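Local coordinates for protein 3-carboxy-cis,cis-muconate cycloisomerase (Acinetobacter calcoaceticus, PDB 1Q5N) that is a cycloisomerase of the fumarase/aspartase superfamily, built as a largely helical homotetramer, at residues R172-I184 / V243-D257. Sequence-based numbering, arbitrary orientation.
Sequences RWASAFKRDLDRI and VLGIITGNVGKMARD
From W173 facing M254 to R183 facing V243, the helical segments 172-184 and 243-257 run antiparallel at 170°, their axes 10.4 Å apart at closest approach. M254 lies over one face of the W173 indole: its CG stands 3.6 Å from the centroid of the five-membered ring, nearly on the ring normal, and a bend at chi3 (63°) turns CE back along the same face to the rim of the six-membered ring, 3.4 Å from W173 CE3. The sulfur, SD, makes Met-aromatic contacts with both W173 and F177, meeting the latter obliquely, while V251 CG1 lies at the edge of the F177 ring. At the rim of the indole, D257 OD2 sits in the ring plane near CZ2 and takes a salt bridge from K253 NZ (2.7 Å). W173 NE1 is buried without a polar partner. The pairing belongs to the long-helix core of the fumarase/aspartase superfamily, whose helices bundle across subunits in the tetramer; here D235 of a second subunit binds R183 and R179. In the middle, N250 ND2 gives D180 OD2 a short but strongly bent, weak hydrogen bond (2.6 Å, 120°). A water links N250 to the other helix, accepting from N250 ND2 and R183 NH1 and donating to A176 O (2.8 Å). Within its own helix R183 NH1 also forms a salt bridge with D180 OD1, through a weak hydrogen bond, and I246 CD1 lies over one face of the guanidinium, off toward its rim. Beyond the polar patch, I184 closes on V243 CG1 through CG1 and on I247 CD1 through CD1, 4.0 Å away.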
# COMPACT_ATOMS: atom_id res chain seq x y z
N ARG A 172 24.16 -15.96 5.18
CA ARG A 172 22.77 -15.87 4.76
C ARG A 172 22.54 -14.52 4.00
O ARG A 172 21.92 -14.48 2.93
CB ARG A 172 21.84 -15.99 5.98
CG ARG A 172 21.61 -17.43 6.45
CD ARG A 172 21.12 -17.47 7.91
NE ARG A 172 19.95 -16.59 8.13
CZ ARG A 172 19.57 -16.14 9.32
NH1 ARG A 172 20.24 -16.50 10.40
NH2 ARG A 172 18.54 -15.30 9.44
N TRP A 173 23.09 -13.42 4.53
CA TRP A 173 22.95 -12.13 3.89
C TRP A 173 23.69 -12.05 2.54
O TRP A 173 23.19 -11.45 1.55
CB TRP A 173 23.43 -11.01 4.83
CG TRP A 173 22.70 -10.99 6.12
CD1 TRP A 173 21.48 -11.55 6.37
CD2 TRP A 173 23.09 -10.31 7.32
NE1 TRP A 173 21.09 -11.25 7.64
CE2 TRP A 173 22.06 -10.50 8.25
CE3 TRP A 173 24.22 -9.57 7.69
CZ2 TRP A 173 22.10 -9.98 9.55
CZ3 TRP A 173 24.27 -9.03 9.00
CH2 TRP A 173 23.21 -9.24 9.90
N ALA A 174 24.87 -12.67 2.51
CA ALA A 174 25.69 -12.69 1.31
C ALA A 174 24.94 -13.39 0.20
O ALA A 174 24.81 -12.87 -0.90
CB ALA A 174 27.04 -13.41 1.59
N SER A 175 24.44 -14.57 0.48
CA SER A 175 23.72 -15.32 -0.54
C SER A 175 22.48 -14.52 -1.04
O SER A 175 22.10 -14.63 -2.21
CB SER A 175 23.33 -16.69 0.06
OG SER A 175 22.70 -17.53 -0.87
N ALA A 176 21.86 -13.72 -0.16
CA ALA A 176 20.69 -12.95 -0.58
C ALA A 176 21.21 -11.86 -1.56
O ALA A 176 20.58 -11.57 -2.59
CB ALA A 176 20.01 -12.31 0.64
N PHE A 177 22.35 -11.26 -1.25
CA PHE A 177 22.88 -10.26 -2.17
C PHE A 177 23.23 -10.90 -3.54
O PHE A 177 23.01 -10.28 -4.60
CB PHE A 177 24.11 -9.58 -1.58
CG PHE A 177 23.79 -8.59 -0.53
CD1 PHE A 177 22.84 -7.58 -0.77
CD2 PHE A 177 24.48 -8.60 0.67
CE1 PHE A 177 22.60 -6.54 0.17
CE2 PHE A 177 24.26 -7.56 1.64
CZ PHE A 177 23.31 -6.52 1.37
N LYS A 178 23.75 -12.13 -3.52
CA LYS A 178 24.09 -12.77 -4.76
C LYS A 178 22.82 -12.99 -5.59
O LYS A 178 22.84 -12.77 -6.79
CB LYS A 178 24.88 -14.06 -4.48
CG LYS A 178 24.33 -15.32 -5.02
CD LYS A 178 24.76 -15.65 -6.43
CE LYS A 178 23.98 -16.91 -6.83
NZ LYS A 178 24.15 -17.26 -8.29
N ARG A 179 21.71 -13.39 -4.98
CA ARG A 179 20.48 -13.56 -5.77
C ARG A 179 20.00 -12.19 -6.35
O ARG A 179 19.39 -12.13 -7.42
CB ARG A 179 19.38 -14.22 -4.92
CG ARG A 179 19.65 -15.65 -4.61
CD ARG A 179 18.43 -16.30 -3.96
NE ARG A 179 18.10 -15.75 -2.62
CZ ARG A 179 18.77 -16.03 -1.49
NH1 ARG A 179 19.82 -16.84 -1.51
NH2 ARG A 179 18.37 -15.54 -0.33
N ASP A 180 20.31 -11.09 -5.66
CA ASP A 180 19.97 -9.78 -6.16
C ASP A 180 20.82 -9.44 -7.40
O ASP A 180 20.32 -8.83 -8.36
CB ASP A 180 20.20 -8.71 -5.11
CG ASP A 180 19.20 -8.78 -3.98
OD1 ASP A 180 18.05 -9.24 -4.22
OD2 ASP A 180 19.55 -8.35 -2.85
N LEU A 181 22.10 -9.80 -7.35
CA LEU A 181 22.99 -9.59 -8.47
C LEU A 181 22.44 -10.39 -9.69
O LEU A 181 22.44 -9.90 -10.81
CB LEU A 181 24.39 -10.06 -8.11
CG LEU A 181 25.50 -9.05 -7.82
CD1 LEU A 181 25.06 -7.62 -7.70
CD2 LEU A 181 26.17 -9.53 -6.57
N ASP A 182 21.94 -11.59 -9.46
CA ASP A 182 21.41 -12.37 -10.55
C ASP A 182 20.14 -11.71 -11.13
O ASP A 182 19.94 -11.68 -12.36
CB ASP A 182 21.06 -13.78 -10.09
CG ASP A 182 22.30 -14.65 -9.74
OD1 ASP A 182 23.45 -14.30 -10.10
OD2 ASP A 182 22.09 -15.72 -9.11
N ARG A 183 19.28 -11.22 -10.24
CA ARG A 183 18.05 -10.58 -10.69
C ARG A 183 18.33 -9.35 -11.53
O ARG A 183 17.71 -9.15 -12.57
CB ARG A 183 17.20 -10.17 -9.50
CG ARG A 183 16.52 -11.33 -8.84
CD ARG A 183 15.75 -10.84 -7.59
NE ARG A 183 15.25 -12.01 -6.88
CZ ARG A 183 15.66 -12.37 -5.66
NH1 ARG A 183 16.57 -11.64 -5.00
NH2 ARG A 183 15.16 -13.48 -5.11
N ILE A 184 19.28 -8.54 -11.08
CA ILE A 184 19.65 -7.33 -11.81
C ILE A 184 20.16 -7.70 -13.23
O ILE A 184 19.71 -7.13 -14.22
CB ILE A 184 20.73 -6.53 -11.06
CG1 ILE A 184 20.10 -5.84 -9.85
CG2 ILE A 184 21.41 -5.53 -12.01
CD1 ILE A 184 21.02 -5.01 -9.02
N VAL A 243 12.54 -5.20 -8.32
CA VAL A 243 13.86 -5.71 -7.94
C VAL A 243 14.49 -4.77 -6.88
O VAL A 243 15.10 -5.24 -5.92
CB VAL A 243 14.70 -5.85 -9.23
CG1 VAL A 243 16.19 -6.11 -8.90
CG2 VAL A 243 14.16 -7.05 -10.03
N LEU A 244 14.32 -3.46 -7.04
CA LEU A 244 14.83 -2.50 -6.07
C LEU A 244 14.09 -2.77 -4.76
O LEU A 244 14.68 -2.72 -3.70
CB LEU A 244 14.60 -1.06 -6.55
CG LEU A 244 15.37 -0.78 -7.86
CD1 LEU A 244 14.94 0.63 -8.36
CD2 LEU A 244 16.93 -0.92 -7.67
N GLY A 245 12.79 -3.07 -4.85
CA GLY A 245 12.01 -3.36 -3.66
C GLY A 245 12.57 -4.57 -2.89
O GLY A 245 12.62 -4.53 -1.66
N ILE A 246 12.99 -5.62 -3.59
CA ILE A 246 13.53 -6.79 -2.92
C ILE A 246 14.87 -6.46 -2.26
O ILE A 246 15.14 -6.89 -1.13
CB ILE A 246 13.72 -7.95 -3.90
CG1 ILE A 246 12.35 -8.52 -4.30
CG2 ILE A 246 14.61 -9.03 -3.29
CD1 ILE A 246 12.46 -9.43 -5.52
N ILE A 247 15.68 -5.65 -2.93
CA ILE A 247 16.96 -5.28 -2.35
C ILE A 247 16.73 -4.49 -1.07
O ILE A 247 17.41 -4.70 -0.07
CB ILE A 247 17.83 -4.44 -3.35
CG1 ILE A 247 18.25 -5.34 -4.53
CG2 ILE A 247 19.02 -3.76 -2.61
CD1 ILE A 247 18.73 -4.56 -5.78
N THR A 248 15.77 -3.57 -1.10
CA THR A 248 15.54 -2.78 0.10
C THR A 248 15.02 -3.69 1.20
O THR A 248 15.42 -3.52 2.36
CB THR A 248 14.55 -1.65 -0.15
OG1 THR A 248 15.17 -0.72 -1.02
CG2 THR A 248 14.15 -0.94 1.17
N GLY A 249 14.17 -4.66 0.86
CA GLY A 249 13.71 -5.59 1.88
C GLY A 249 14.88 -6.40 2.49
O GLY A 249 14.88 -6.64 3.70
N ASN A 250 15.87 -6.81 1.68
CA ASN A 250 17.02 -7.57 2.23
C ASN A 250 17.82 -6.74 3.25
O ASN A 250 18.21 -7.26 4.30
CB ASN A 250 18.03 -8.02 1.14
CG ASN A 250 17.48 -9.10 0.21
OD1 ASN A 250 16.85 -10.07 0.67
ND2 ASN A 250 17.74 -8.96 -1.08
N VAL A 251 18.09 -5.46 2.97
CA VAL A 251 18.90 -4.72 3.93
C VAL A 251 18.04 -4.26 5.12
O VAL A 251 18.56 -3.99 6.22
CB VAL A 251 19.70 -3.53 3.26
CG1 VAL A 251 20.64 -4.12 2.18
CG2 VAL A 251 18.76 -2.49 2.64
N GLY A 252 16.73 -4.18 4.88
CA GLY A 252 15.78 -3.84 5.95
C GLY A 252 15.89 -4.97 6.98
O GLY A 252 15.98 -4.73 8.17
N LYS A 253 15.90 -6.22 6.51
CA LYS A 253 15.99 -7.36 7.42
C LYS A 253 17.32 -7.33 8.21
O LYS A 253 17.34 -7.63 9.41
CB LYS A 253 15.84 -8.69 6.62
CG LYS A 253 15.87 -9.96 7.50
CD LYS A 253 17.30 -10.49 7.76
CE LYS A 253 17.28 -11.85 8.48
NZ LYS A 253 16.61 -11.80 9.83
N MET A 254 18.41 -6.94 7.53
CA MET A 254 19.72 -6.85 8.17
C MET A 254 19.71 -5.73 9.24
O MET A 254 20.21 -5.93 10.34
CB MET A 254 20.77 -6.59 7.10
CG MET A 254 20.86 -7.74 6.08
SD MET A 254 21.89 -7.23 4.72
CE MET A 254 23.51 -6.97 5.54
N ALA A 255 19.12 -4.58 8.91
CA ALA A 255 19.08 -3.46 9.85
C ALA A 255 18.22 -3.82 11.08
O ALA A 255 18.51 -3.39 12.21
CB ALA A 255 18.48 -2.17 9.16
N ARG A 256 17.14 -4.58 10.87
CA ARG A 256 16.34 -5.00 12.03
C ARG A 256 17.26 -5.83 12.94
O ARG A 256 17.31 -5.61 14.14
CB ARG A 256 15.13 -5.84 11.59
CG ARG A 256 14.33 -6.60 12.71
CD ARG A 256 13.78 -5.70 13.84
NE ARG A 256 13.08 -4.51 13.37
CZ ARG A 256 11.88 -4.50 12.78
NH1 ARG A 256 11.21 -5.65 12.56
NH2 ARG A 256 11.32 -3.34 12.47
N ASP A 257 18.00 -6.77 12.36
CA ASP A 257 18.90 -7.63 13.14
C ASP A 257 20.05 -6.91 13.87
O ASP A 257 20.23 -7.10 15.09
CB ASP A 257 19.49 -8.77 12.26
CG ASP A 257 18.46 -9.80 11.88
OD1 ASP A 257 17.32 -9.79 12.43
OD2 ASP A 257 18.75 -10.65 11.03
O HOH W 1 17.80 -11.53 -2.28